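Local coordinates for molybdate-binding protein MolA (Haemophilus influenzae, PDB 3PSH) that binds molybdate and tungstate in the periplasm as the solute-binding component of the MolBCA ABC transporter, which imports molybdate with low affinity, at residues Q142-I147 with E159-A164; R185-M188 with G194-G197; P281-L286 with N312-K317. All coordinates share one frame; numbering follows the deposited sequence.

Contact 1: Q142-I147 with E159-A164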
ATOM      1  N   GLN A 142      -1.612   7.082 -11.890  1.00 15.00           N
ATOM      2  CA  GLN A 142      -1.469   6.327 -13.216  1.00 12.73           C
ATOM      3  C   GLN A 142      -1.951   4.863 -13.013  1.00 13.57           C
ATOM      4  O   GLN A 142      -2.643   4.254 -13.851  1.00 16.44           O
ATOM      5  CB  GLN A 142      -0.031   6.383 -13.684  1.00 13.32           C
ATOM      6  CG  GLN A 142       0.300   5.456 -14.796  1.00 17.26           C
ATOM      7  CD  GLN A 142       1.772   5.475 -15.111  1.00 17.24           C
ATOM      8  OE1 GLN A 142       2.506   4.753 -14.514  1.00 17.19           O
ATOM      9  NE2 GLN A 142       2.190   6.248 -16.164  1.00 23.50           N
ATOM     10  N   GLY A 143      -1.581   4.296 -11.831  1.00 11.84           N
ATOM     11  CA  GLY A 143      -2.004   2.936 -11.539  1.00 11.19           C
ATOM     12  C   GLY A 143      -3.486   2.723 -11.377  1.00 11.86           C
ATOM     13  O   GLY A 143      -4.073   1.767 -11.863  1.00 12.76           O
ATOM     14  N   ILE A 144      -4.071   3.594 -10.555  1.00 11.20           N
ATOM     15  CA  ILE A 144      -5.511   3.542 -10.394  1.00 11.85           C
ATOM     16  C   ILE A 144      -6.174   3.709 -11.795  1.00 10.36           C
ATOM     17  O   ILE A 144      -7.156   2.980 -12.107  1.00 13.35           O
ATOM     18  CB  ILE A 144      -6.039   4.624  -9.344  1.00 10.84           C
ATOM     19  CG1 ILE A 144      -5.587   4.258  -7.911  1.00 11.96           C
ATOM     20  CG2 ILE A 144      -7.602   4.634  -9.388  1.00 15.23           C
ATOM     21  CD1 ILE A 144      -6.003   5.399  -6.920  1.00 15.58           C
ATOM     22  N   GLU A 145      -5.669   4.717 -12.506  1.00 13.03           N
ATOM     23  CA  GLU A 145      -6.272   4.915 -13.889  1.00 12.96           C
ATOM     24  C   GLU A 145      -6.205   3.693 -14.740  1.00 14.65           C
ATOM     25  O   GLU A 145      -7.201   3.354 -15.482  1.00 14.20           O
ATOM     26  CB  GLU A 145      -5.754   6.165 -14.584  1.00 13.55           C
ATOM     27  CG  GLU A 145      -6.112   7.449 -13.793  1.00 16.25           C
ATOM     28  CD  GLU A 145      -5.308   8.663 -14.260  1.00 18.19           C
ATOM     29  OE1 GLU A 145      -4.305   8.473 -14.972  1.00 24.17           O
ATOM     30  OE2 GLU A 145      -5.653   9.772 -13.839  1.00 24.91           O
ATOM     31  N   LEU A 146      -5.070   3.021 -14.671  1.00 13.72           N
ATOM     32  CA  LEU A 146      -4.835   1.767 -15.541  1.00 13.12           C
ATOM     33  C   LEU A 146      -5.755   0.632 -15.089  1.00 15.32           C
ATOM     34  O   LEU A 146      -6.388   0.007 -15.903  1.00 14.31           O
ATOM     35  CB  LEU A 146      -3.363   1.358 -15.513  1.00 14.52           C
ATOM     36  CG  LEU A 146      -3.051  -0.037 -16.121  1.00 12.16           C
ATOM     37  CD1 LEU A 146      -3.384   0.071 -17.706  1.00 19.21           C
ATOM     38  CD2 LEU A 146      -1.460  -0.298 -15.956  1.00 15.96           C
ATOM     39  N   ILE A 147      -5.829   0.371 -13.771  1.00 12.05           N
ATOM     40  CA  ILE A 147      -6.664  -0.739 -13.273  1.00 13.80           C
ATOM     41  C   ILE A 147      -8.127  -0.389 -13.629  1.00 14.51           C
ATOM     42  O   ILE A 147      -8.887  -1.272 -14.048  1.00 13.01           O
ATOM     43  CB  ILE A 147      -6.455  -0.893 -11.739  1.00 13.58           C
ATOM     44  CG1 ILE A 147      -4.977  -1.200 -11.490  1.00 14.53           C
ATOM     45  CG2 ILE A 147      -7.442  -1.914 -11.165  1.00 16.49           C
ATOM     46  CD1 ILE A 147      -4.444  -1.029 -10.017  1.00 12.81           C
ATOM     47  N   GLU A 159     -12.860   9.234  -9.433  1.00 18.28           N
ATOM     48  CA  GLU A 159     -13.320   9.675  -8.138  1.00 18.16           C
ATOM     49  C   GLU A 159     -12.355   9.204  -7.030  1.00 16.53           C
ATOM     50  O   GLU A 159     -12.149   9.894  -5.974  1.00 16.71           O
ATOM     51  CB  GLU A 159     -14.703   9.032  -7.875  1.00 19.37           C
ATOM     52  CG  GLU A 159     -15.727   9.630  -8.848  1.00 21.49           C
ATOM     53  CD  GLU A 159     -17.028   8.868  -8.966  1.00 29.38           C
ATOM     54  OE1 GLU A 159     -17.115   7.682  -8.483  1.00 26.20           O
ATOM     55  OE2 GLU A 159     -17.924   9.461  -9.644  1.00 27.75           O
ATOM     56  N   LEU A 160     -11.806   8.009  -7.245  1.00 14.82           N
ATOM     57  CA  LEU A 160     -10.856   7.400  -6.277  1.00 15.54           C
ATOM     58  C   LEU A 160      -9.532   8.177  -6.256  1.00 15.19           C
ATOM     59  O   LEU A 160      -8.983   8.533  -5.138  1.00 15.37           O
ATOM     60  CB  LEU A 160     -10.586   5.923  -6.692  1.00 15.09           C
ATOM     61  CG  LEU A 160      -9.729   5.224  -5.583  1.00 13.11           C
ATOM     62  CD1 LEU A 160     -10.330   5.115  -4.202  1.00 16.09           C
ATOM     63  CD2 LEU A 160      -9.577   3.760  -6.091  1.00 14.26           C
ATOM     64  N   VAL A 161      -9.050   8.592  -7.440  1.00 14.46           N
ATOM     65  CA  VAL A 161      -7.865   9.433  -7.516  1.00 16.50           C
ATOM     66  C   VAL A 161      -8.118  10.784  -6.810  1.00 15.98           C
ATOM     67  O   VAL A 161      -7.284  11.247  -6.017  1.00 17.24           O
ATOM     68  CB  VAL A 161      -7.442   9.672  -8.990  1.00 17.79           C
ATOM     69  CG1 VAL A 161      -6.345  10.798  -9.089  1.00 18.63           C
ATOM     70  CG2 VAL A 161      -6.918   8.291  -9.623  1.00 18.13           C
ATOM     71  N   LYS A 162      -9.237  11.397  -7.119  1.00 15.62           N
ATOM     72  CA  LYS A 162      -9.574  12.722  -6.519  1.00 14.40           C
ATOM     73  C   LYS A 162      -9.682  12.559  -4.961  1.00 14.97           C
ATOM     74  O   LYS A 162      -9.080  13.382  -4.219  1.00 16.59           O
ATOM     75  CB  LYS A 162     -10.879  13.361  -7.174  1.00 15.86           C
ATOM     76  CG  LYS A 162     -11.068  14.826  -6.667  1.00 27.54           C
ATOM     77  CD  LYS A 162     -12.469  15.469  -6.784  1.00 36.59           C
ATOM     78  CE  LYS A 162     -12.570  16.661  -5.752  1.00 40.82           C
ATOM     79  NZ  LYS A 162     -12.288  16.297  -4.260  1.00 40.74           N
ATOM     80  N   ALA A 163     -10.372  11.498  -4.482  1.00 14.31           N
ATOM     81  CA  ALA A 163     -10.436  11.246  -3.034  1.00 12.98           C
ATOM     82  C   ALA A 163      -9.034  11.036  -2.438  1.00 15.90           C
ATOM     83  O   ALA A 163      -8.734  11.570  -1.313  1.00 16.53           O
ATOM     84  CB  ALA A 163     -11.325  10.117  -2.685  1.00 12.45           C
ATOM     85  N   ALA A 164      -8.145  10.291  -3.129  1.00 16.43           N
ATOM     86  CA  ALA A 164      -6.840   9.986  -2.529  1.00 16.00           C
ATOM     87  C   ALA A 164      -6.065  11.244  -2.099  1.00 15.55           C
ATOM     88  O   ALA A 164      -5.289  11.257  -1.101  1.00 17.87           O
ATOM     89  CB  ALA A 164      -5.946   9.160  -3.568  1.00 15.62           C
TER

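Contact 2: R185-M188 with G194-G197. With MOO (molybdate ion), chain B.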
ATOM      1  N   ARG A 185      10.558  11.924  14.961  1.00 15.52           N
ATOM      2  CA  ARG A 185      11.328  10.711  14.515  1.00 15.96           C
ATOM      3  C   ARG A 185      10.574   9.432  14.835  1.00 16.67           C
ATOM      4  O   ARG A 185      10.363   9.079  15.995  1.00 16.49           O
ATOM      5  CB  ARG A 185      12.691  10.709  15.170  1.00 15.91           C
ATOM      6  CG  ARG A 185      13.519  11.921  14.569  1.00 17.60           C
ATOM      7  CD  ARG A 185      14.927  12.089  15.195  1.00 19.81           C
ATOM      8  NE  ARG A 185      15.670  10.811  15.239  1.00 22.57           N
ATOM      9  CZ  ARG A 185      16.315  10.163  14.252  1.00 30.15           C
ATOM     10  NH1 ARG A 185      16.348  10.613  12.957  1.00 27.24           N
ATOM     11  NH2 ARG A 185      16.951   9.008  14.616  1.00 27.30           N
ATOM     12  N   THR A 186      10.243   8.674  13.748  1.00 16.37           N
ATOM     13  CA  THR A 186       9.261   7.632  13.810  1.00 15.15           C
ATOM     14  C   THR A 186       9.819   6.382  13.174  1.00 14.23           C
ATOM     15  O   THR A 186      10.670   6.536  12.275  1.00 13.86           O
ATOM     16  CB  THR A 186       7.984   8.129  13.066  1.00 17.36           C
ATOM     17  OG1 THR A 186       7.515   9.394  13.603  1.00 15.87           O
ATOM     18  CG2 THR A 186       6.864   7.158  13.135  1.00 19.53           C
ATOM     19  N   TYR A 187       9.361   5.219  13.646  1.00 13.52           N
ATOM     20  CA  TYR A 187       9.916   3.975  13.139  1.00 14.58           C
ATOM     21  C   TYR A 187       8.762   3.044  12.863  1.00 16.76           C
ATOM     22  O   TYR A 187       7.882   2.882  13.716  1.00 16.85           O
ATOM     23  CB  TYR A 187      10.783   3.362  14.253  1.00 13.13           C
ATOM     24  CG  TYR A 187      11.361   1.991  13.869  1.00 14.16           C
ATOM     25  CD1 TYR A 187      12.499   1.905  13.014  1.00 14.02           C
ATOM     26  CD2 TYR A 187      10.813   0.807  14.385  1.00 16.29           C
ATOM     27  CE1 TYR A 187      13.038   0.634  12.654  1.00 14.94           C
ATOM     28  CE2 TYR A 187      11.378  -0.493  13.998  1.00 14.32           C
ATOM     29  CZ  TYR A 187      12.491  -0.519  13.163  1.00 15.32           C
ATOM     30  OH  TYR A 187      12.885  -1.792  12.839  1.00 17.88           O
ATOM     31  N   MET A 188       8.845   2.369  11.706  1.00 15.37           N
ATOM     32  CA  MET A 188       7.850   1.383  11.338  1.00 14.88           C
ATOM     33  C   MET A 188       8.364  -0.036  11.699  1.00 15.26           C
ATOM     34  O   MET A 188       9.275  -0.524  11.086  1.00 15.22           O
ATOM     35  CB  MET A 188       7.532   1.576   9.824  1.00 15.41           C
ATOM     36  CG  MET A 188       6.684   0.518   9.279  1.00 18.12           C
ATOM     37  SD  MET A 188       5.107   0.242  10.119  1.00 24.93           S
ATOM     38  CE  MET A 188       4.397   1.669   9.881  1.00 19.17           C
ATOM     39  N   GLY A 194      11.743  -6.436  10.757  1.00 18.32           N
ATOM     40  CA  GLY A 194      11.649  -5.896   9.362  1.00 17.16           C
ATOM     41  C   GLY A 194      11.299  -4.387   9.469  1.00 17.25           C
ATOM     42  O   GLY A 194      10.544  -3.966  10.363  1.00 16.89           O
ATOM     43  N   THR A 195      11.845  -3.583   8.564  1.00 15.49           N
ATOM     44  CA  THR A 195      11.365  -2.151   8.495  1.00 15.48           C
ATOM     45  C   THR A 195      11.439  -1.697   7.079  1.00 17.19           C
ATOM     46  O   THR A 195      11.949  -2.462   6.181  1.00 18.60           O
ATOM     47  CB  THR A 195      12.155  -1.230   9.466  1.00 14.60           C
ATOM     48  OG1 THR A 195      11.448   0.004   9.570  1.00 15.71           O
ATOM     49  CG2 THR A 195      13.524  -0.830   8.868  1.00 13.71           C
ATOM     50  N   TYR A 196      10.997  -0.484   6.816  1.00 14.51           N
ATOM     51  CA  TYR A 196      11.173   0.103   5.453  1.00 14.59           C
ATOM     52  C   TYR A 196      12.102   1.250   5.519  1.00 16.31           C
ATOM     53  O   TYR A 196      11.995   2.182   6.376  1.00 19.14           O
ATOM     54  CB  TYR A 196       9.859   0.674   4.903  1.00 14.65           C
ATOM     55  CG  TYR A 196       8.758  -0.364   4.776  1.00 12.70           C
ATOM     56  CD1 TYR A 196       8.319  -0.882   3.513  1.00 14.44           C
ATOM     57  CD2 TYR A 196       8.029  -0.826   5.924  1.00 13.40           C
ATOM     58  CE1 TYR A 196       7.172  -1.808   3.432  1.00 12.71           C
ATOM     59  CE2 TYR A 196       7.011  -1.777   5.820  1.00 15.69           C
ATOM     60  CZ  TYR A 196       6.576  -2.324   4.597  1.00 10.61           C
ATOM     61  OH  TYR A 196       5.502  -3.164   4.540  1.00 17.03           O
ATOM     62  N   GLY A 197      13.008   1.278   4.583  1.00 15.84           N
ATOM     63  CA  GLY A 197      13.893   2.346   4.511  1.00 15.39           C
ATOM     64  C   GLY A 197      13.545   3.279   3.322  1.00 16.43           C
ATOM     65  O   GLY A 197      12.372   3.481   2.993  1.00 14.63           O
TER
HETATM   66 MO   MOO B   1       3.783  -3.407   0.827  1.00 33.20          MO
HETATM   67  O1  MOO B   1       4.429  -2.822   2.277  1.00 14.90           O
HETATM   68  O2  MOO B   1       5.006  -4.080  -0.182  1.00 20.52           O
HETATM   69  O3  MOO B   1       3.054  -2.130  -0.029  1.00 16.87           O
HETATM   70  O4  MOO B   1       2.503  -4.438   1.256  1.00 14.46           O
HETATM   71  O   HOH W   1      11.283  -3.790  13.110  1.00 20.34           O
HETATM   72  O   HOH W   2      11.142   2.751   9.999  1.00 19.33           O

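Contact 3: P281-L286 with N312-K317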
ATOM      1  N   PRO A 281       1.889   3.157  -2.104  1.00 12.59           N
ATOM      2  CA  PRO A 281       0.840   4.061  -1.693  1.00 13.12           C
ATOM      3  C   PRO A 281      -0.543   3.416  -2.021  1.00 12.50           C
ATOM      4  O   PRO A 281      -0.697   2.795  -3.097  1.00 14.80           O
ATOM      5  CB  PRO A 281       1.069   5.243  -2.591  1.00 11.61           C
ATOM      6  CG  PRO A 281       1.602   4.651  -3.991  1.00 12.21           C
ATOM      7  CD  PRO A 281       2.543   3.596  -3.397  1.00 12.15           C
ATOM      8  N   MET A 282      -1.538   3.691  -1.175  1.00 12.55           N
ATOM      9  CA  MET A 282      -2.892   3.226  -1.401  1.00 13.91           C
ATOM     10  C   MET A 282      -3.765   4.420  -1.163  1.00 14.17           C
ATOM     11  O   MET A 282      -3.418   5.274  -0.322  1.00 11.83           O
ATOM     12  CB  MET A 282      -3.289   2.097  -0.402  1.00 15.05           C
ATOM     13  CG  MET A 282      -2.418   0.848  -0.326  1.00 14.14           C
ATOM     14  SD  MET A 282      -2.949  -0.522  -1.483  1.00 15.30           S
ATOM     15  CE  MET A 282      -3.097   0.328  -3.051  1.00 15.65           C
ATOM     16  N   PRO A 283      -4.848   4.542  -1.951  1.00 14.05           N
ATOM     17  CA  PRO A 283      -5.580   5.790  -1.934  1.00 13.84           C
ATOM     18  C   PRO A 283      -6.089   6.125  -0.557  1.00 14.70           C
ATOM     19  O   PRO A 283      -6.106   7.324  -0.216  1.00 14.45           O
ATOM     20  CB  PRO A 283      -6.773   5.547  -2.890  1.00 14.22           C
ATOM     21  CG  PRO A 283      -6.813   3.942  -3.115  1.00 12.16           C
ATOM     22  CD  PRO A 283      -5.382   3.511  -2.903  1.00 13.64           C
ATOM     23  N   GLU A 284      -6.571   5.140   0.194  1.00 12.84           N
ATOM     24  CA  GLU A 284      -7.052   5.438   1.579  1.00 13.56           C
ATOM     25  C   GLU A 284      -5.973   5.839   2.528  1.00 13.76           C
ATOM     26  O   GLU A 284      -6.261   6.517   3.533  1.00 14.32           O
ATOM     27  CB  GLU A 284      -7.868   4.254   2.182  1.00 14.82           C
ATOM     28  CG  GLU A 284      -7.064   2.969   2.481  1.00 13.75           C
ATOM     29  CD  GLU A 284      -6.756   2.032   1.321  1.00 14.73           C
ATOM     30  OE1 GLU A 284      -6.874   2.458   0.146  1.00 13.55           O
ATOM     31  OE2 GLU A 284      -6.396   0.862   1.613  1.00 14.61           O
ATOM     32  N   ALA A 285      -4.758   5.384   2.255  1.00 14.00           N
ATOM     33  CA  ALA A 285      -3.581   5.743   3.127  1.00 12.65           C
ATOM     34  C   ALA A 285      -3.300   7.209   2.973  1.00 12.02           C
ATOM     35  O   ALA A 285      -3.054   7.844   3.995  1.00 13.63           O
ATOM     36  CB  ALA A 285      -2.404   4.952   2.750  1.00 10.45           C
ATOM     37  N   LEU A 286      -3.325   7.741   1.737  1.00 11.59           N
ATOM     38  CA  LEU A 286      -3.201   9.250   1.553  1.00 11.78           C
ATOM     39  C   LEU A 286      -4.354   9.973   2.200  1.00 13.22           C
ATOM     40  O   LEU A 286      -4.183  10.819   3.122  1.00 15.86           O
ATOM     41  CB  LEU A 286      -3.133   9.646   0.036  1.00 12.93           C
ATOM     42  CG  LEU A 286      -1.697   9.319  -0.459  1.00 14.46           C
ATOM     43  CD1 LEU A 286      -1.223   7.823  -0.596  1.00 12.79           C
ATOM     44  CD2 LEU A 286      -1.499  10.038  -1.840  1.00 11.73           C
ATOM     45  N   ASN A 312     -15.843   7.527   7.463  1.00 19.02           N
ATOM     46  CA  ASN A 312     -17.163   6.976   7.110  1.00 21.41           C
ATOM     47  C   ASN A 312     -17.583   7.260   5.659  1.00 21.19           C
ATOM     48  O   ASN A 312     -17.994   6.299   4.940  1.00 20.35           O
ATOM     49  CB  ASN A 312     -18.273   7.487   7.998  1.00 23.99           C
ATOM     50  CG  ASN A 312     -19.606   6.785   7.675  1.00 30.15           C
ATOM     51  OD1 ASN A 312     -19.701   5.548   7.832  1.00 35.78           O
ATOM     52  ND2 ASN A 312     -20.608   7.543   7.171  1.00 31.94           N
ATOM     53  N   ASP A 313     -17.455   8.523   5.226  1.00 19.08           N
ATOM     54  CA  ASP A 313     -17.865   8.935   3.890  1.00 18.57           C
ATOM     55  C   ASP A 313     -17.054   8.107   2.807  1.00 16.54           C
ATOM     56  O   ASP A 313     -17.583   7.653   1.791  1.00 18.66           O
ATOM     57  CB  ASP A 313     -17.594  10.439   3.653  1.00 20.23           C
ATOM     58  CG  ASP A 313     -18.542  11.340   4.450  1.00 20.76           C
ATOM     59  OD1 ASP A 313     -19.579  10.801   4.887  1.00 26.02           O
ATOM     60  OD2 ASP A 313     -18.129  12.528   4.668  1.00 22.55           O
ATOM     61  N   TYR A 314     -15.754   7.949   3.104  1.00 16.02           N
ATOM     62  CA  TYR A 314     -14.829   7.249   2.240  1.00 15.85           C
ATOM     63  C   TYR A 314     -15.197   5.743   2.190  1.00 15.08           C
ATOM     64  O   TYR A 314     -15.249   5.154   1.051  1.00 15.03           O
ATOM     65  CB  TYR A 314     -13.364   7.422   2.749  1.00 13.97           C
ATOM     66  CG  TYR A 314     -12.258   6.841   1.772  1.00 12.30           C
ATOM     67  CD1 TYR A 314     -11.513   7.686   1.020  1.00 10.99           C
ATOM     68  CD2 TYR A 314     -12.140   5.481   1.601  1.00 15.10           C
ATOM     69  CE1 TYR A 314     -10.517   7.169   0.077  1.00 15.48           C
ATOM     70  CE2 TYR A 314     -11.167   4.931   0.792  1.00 12.42           C
ATOM     71  CZ  TYR A 314     -10.363   5.787  -0.036  1.00 13.39           C
ATOM     72  OH  TYR A 314      -9.425   5.276  -0.956  1.00 15.86           O
ATOM     73  N   TYR A 315     -15.421   5.141   3.345  1.00 16.20           N
ATOM     74  CA  TYR A 315     -15.747   3.707   3.413  1.00 15.96           C
ATOM     75  C   TYR A 315     -17.099   3.480   2.731  1.00 17.81           C
ATOM     76  O   TYR A 315     -17.203   2.537   1.962  1.00 16.84           O
ATOM     77  CB  TYR A 315     -15.710   3.129   4.819  1.00 16.94           C
ATOM     78  CG  TYR A 315     -14.366   2.585   5.191  1.00 16.10           C
ATOM     79  CD1 TYR A 315     -13.211   3.394   5.250  1.00 15.56           C
ATOM     80  CD2 TYR A 315     -14.196   1.216   5.486  1.00 16.04           C
ATOM     81  CE1 TYR A 315     -11.940   2.790   5.626  1.00 15.44           C
ATOM     82  CE2 TYR A 315     -12.979   0.640   5.917  1.00 13.84           C
ATOM     83  CZ  TYR A 315     -11.806   1.471   5.953  1.00 14.29           C
ATOM     84  OH  TYR A 315     -10.627   0.829   6.301  1.00 13.99           O
ATOM     85  N   GLN A 316     -18.061   4.377   2.901  1.00 19.10           N
ATOM     86  CA  GLN A 316     -19.391   4.071   2.329  1.00 21.01           C
ATOM     87  C   GLN A 316     -19.281   4.166   0.792  1.00 20.68           C
ATOM     88  O   GLN A 316     -19.908   3.330   0.086  1.00 20.83           O
ATOM     89  CB  GLN A 316     -20.424   5.088   2.874  1.00 19.38           C
ATOM     90  CG  GLN A 316     -20.656   4.912   4.395  1.00 23.19           C
ATOM     91  CD  GLN A 316     -21.511   3.705   4.748  1.00 26.55           C
ATOM     92  OE1 GLN A 316     -22.057   3.035   3.889  1.00 27.67           O
ATOM     93  NE2 GLN A 316     -21.551   3.368   6.062  1.00 32.58           N
ATOM     94  N   LYS A 317     -18.418   5.095   0.304  1.00 19.83           N
ATOM     95  CA  LYS A 317     -18.229   5.303  -1.142  1.00 19.89           C
ATOM     96  C   LYS A 317     -17.440   4.185  -1.842  1.00 18.29           C
ATOM     97  O   LYS A 317     -17.957   3.547  -2.811  1.00 19.17           O
ATOM     98  CB  LYS A 317     -17.647   6.680  -1.476  1.00 19.25           C
ATOM     99  CG  LYS A 317     -17.209   6.803  -2.907  1.00 22.06           C
ATOM    100  CD  LYS A 317     -18.367   7.206  -3.826  1.00 25.80           C
ATOM    101  CE  LYS A 317     -17.876   7.240  -5.287  1.00 23.97           C
ATOM    102  NZ  LYS A 317     -19.217   7.290  -6.135  1.00 26.87           N
TER

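Contact 1: Q142-I147 with E159-A164
An antiparallel helical hairpin brings Ile144 of helix 132-151 against Leu160 and Val161 of helix 154-165, in the helical region of this Fe/B12-type periplasmic binding protein. The short segments 142-147 and 159-164 run at 160° to each other, their axes 9.7 Å apart at closest, a spacing that leaves room for branched aliphatic side chains. Ile144 enters the gap from helix 132-151, Leu160 and Val161 from helix 154-165. With Ile144 CG1 turned to the side of the backbone N (chi1 -69°), CG2 stands anti to that N and meets both partners: Val161 CG2 at 3.7 Å and Leu160 CD2 at 3.9 Å. Ile144 and Val161 lie alongside each other, pointing opposite ways, while Leu160 lies across the isoleucine. Beta-branched residues suit this place because each presents a methyl close to its own backbone; the leucine, branched one carbon further out, sets CD2 against both the CG2 and CD1 ends of Ile144. Glu145 contributes only the aliphatic part of its chain, and its carboxylate turns back to a salt bridge with Lys141 of the same helix. Ile144 also packs on Ile31 of helix 26-34, and Leu160 touches Tyr314 and Phe318 of helix 307-319, so the hairpin is wedged between other helices. The far end of the isoleucine completes the fit, with Ile144 CD1 4.0 Å from Leu160 CG.

Contact 2: R185-M188 with G194-G197
Strands 184-188 and 194-196 meet at their near ends, the short segments at 128° to each other and Met188 CA 5.7 Å from Thr195 CA. A side chain makes the link: Thr195 OG1, set anti to its own backbone N (chi1 -167°), donates to Met188 O over 2.7 Å, in the carbonyl plane and on a lone pair. The same hydroxyl accepts from a water that also takes the Met188 N-H, so it satisfies the Met188 carbonyl directly and reaches the N-H through the water. A second water bridges Tyr187 OH, at 2.6 Å, and Gly194 O. Tyr187 lays its ring obliquely beside Thr195, with Tyr187 OH 3.5 Å from Thr195 CB. The flexible methionine runs alongside Tyr196, Met188 CG lying 3.9 Å from Tyr196 CD2. That ring carries its phenol into the molybdate site, where Tyr196 OH donates to O1 of the anion at 2.5 Å; Gln241 also bonds to the hydroxyl. Strand 184-188 lies inside a parallel sheet, between 237-240 and 211-213, whereas 194-196 pairs antiparallel with 222-224 outside it, leaving side chain and waters to join them; Met188 and Tyr196 both rest on Thr202 of helix 201-208.

Contact 3: P281-L286 with N312-K317
Van der Waals contact dominates where Tyr314 of helix 307-319 reaches the first turn of helix 283-297, just after the molybdate-binding loop of this periplasmic binding protein fold. With CG anti to the backbone N (chi1 -173°), the tyrosine extends from its helix and lies roughly perpendicular to the Pro283 side chain, Tyr314 OH being 3.3 Å from Pro283 CB. Glu284 CB lies obliquely to the ring, 3.6 Å from Tyr314 CE2. Glu284 CG sits between its backbone N and carbonyl carbon (chi1 68°) and the chain bends at the next bond, leaving the carboxylate plane 48° from the ring plane. First-turn N-H groups have no helix carbonyl to bond, so proline, which lacks one, costs nothing there. Among polar contacts, Glu284 N approaches Tyr314 OH at too poor an angle for a hydrogen bond; the buried phenol bonds instead to Gln34 of helix 26-34. Gln34 also serves Glu284 OE1, while Lys276 and Asn30 hold OE2, giving the buried carboxylate a partner for each oxygen and a countercharge. Backbone bonding shapes the turn: from its N-cap position Met282 receives the helical bond from Leu286, Met282 O lying 3.2 Å from Leu286 N.

Contacts 1 and 3 adjoin, their centres 11 Å apart, and share helical surroundings: Leu160 CD1 of contact 1 lies 3.4 Å from Tyr314 OH of contact 3, Ala164 packs on Pro283, and Glu159 forms a salt bridge with Lys317. Contact 2 stands apart, about 27 Å between centres from contact 1 and on the opposite side of the chain's centre. Contacts 2 and 3 are buried, contact 1 only partly so. Their chemistry differs accordingly: aliphatic branches between helices in contact 1, a hydroxyl and two waters joining strand ends in contact 2, and an aromatic ring against a helix start in contact 3. Of the three, contact 2 alone holds a residue that binds the molybdate, Tyr196.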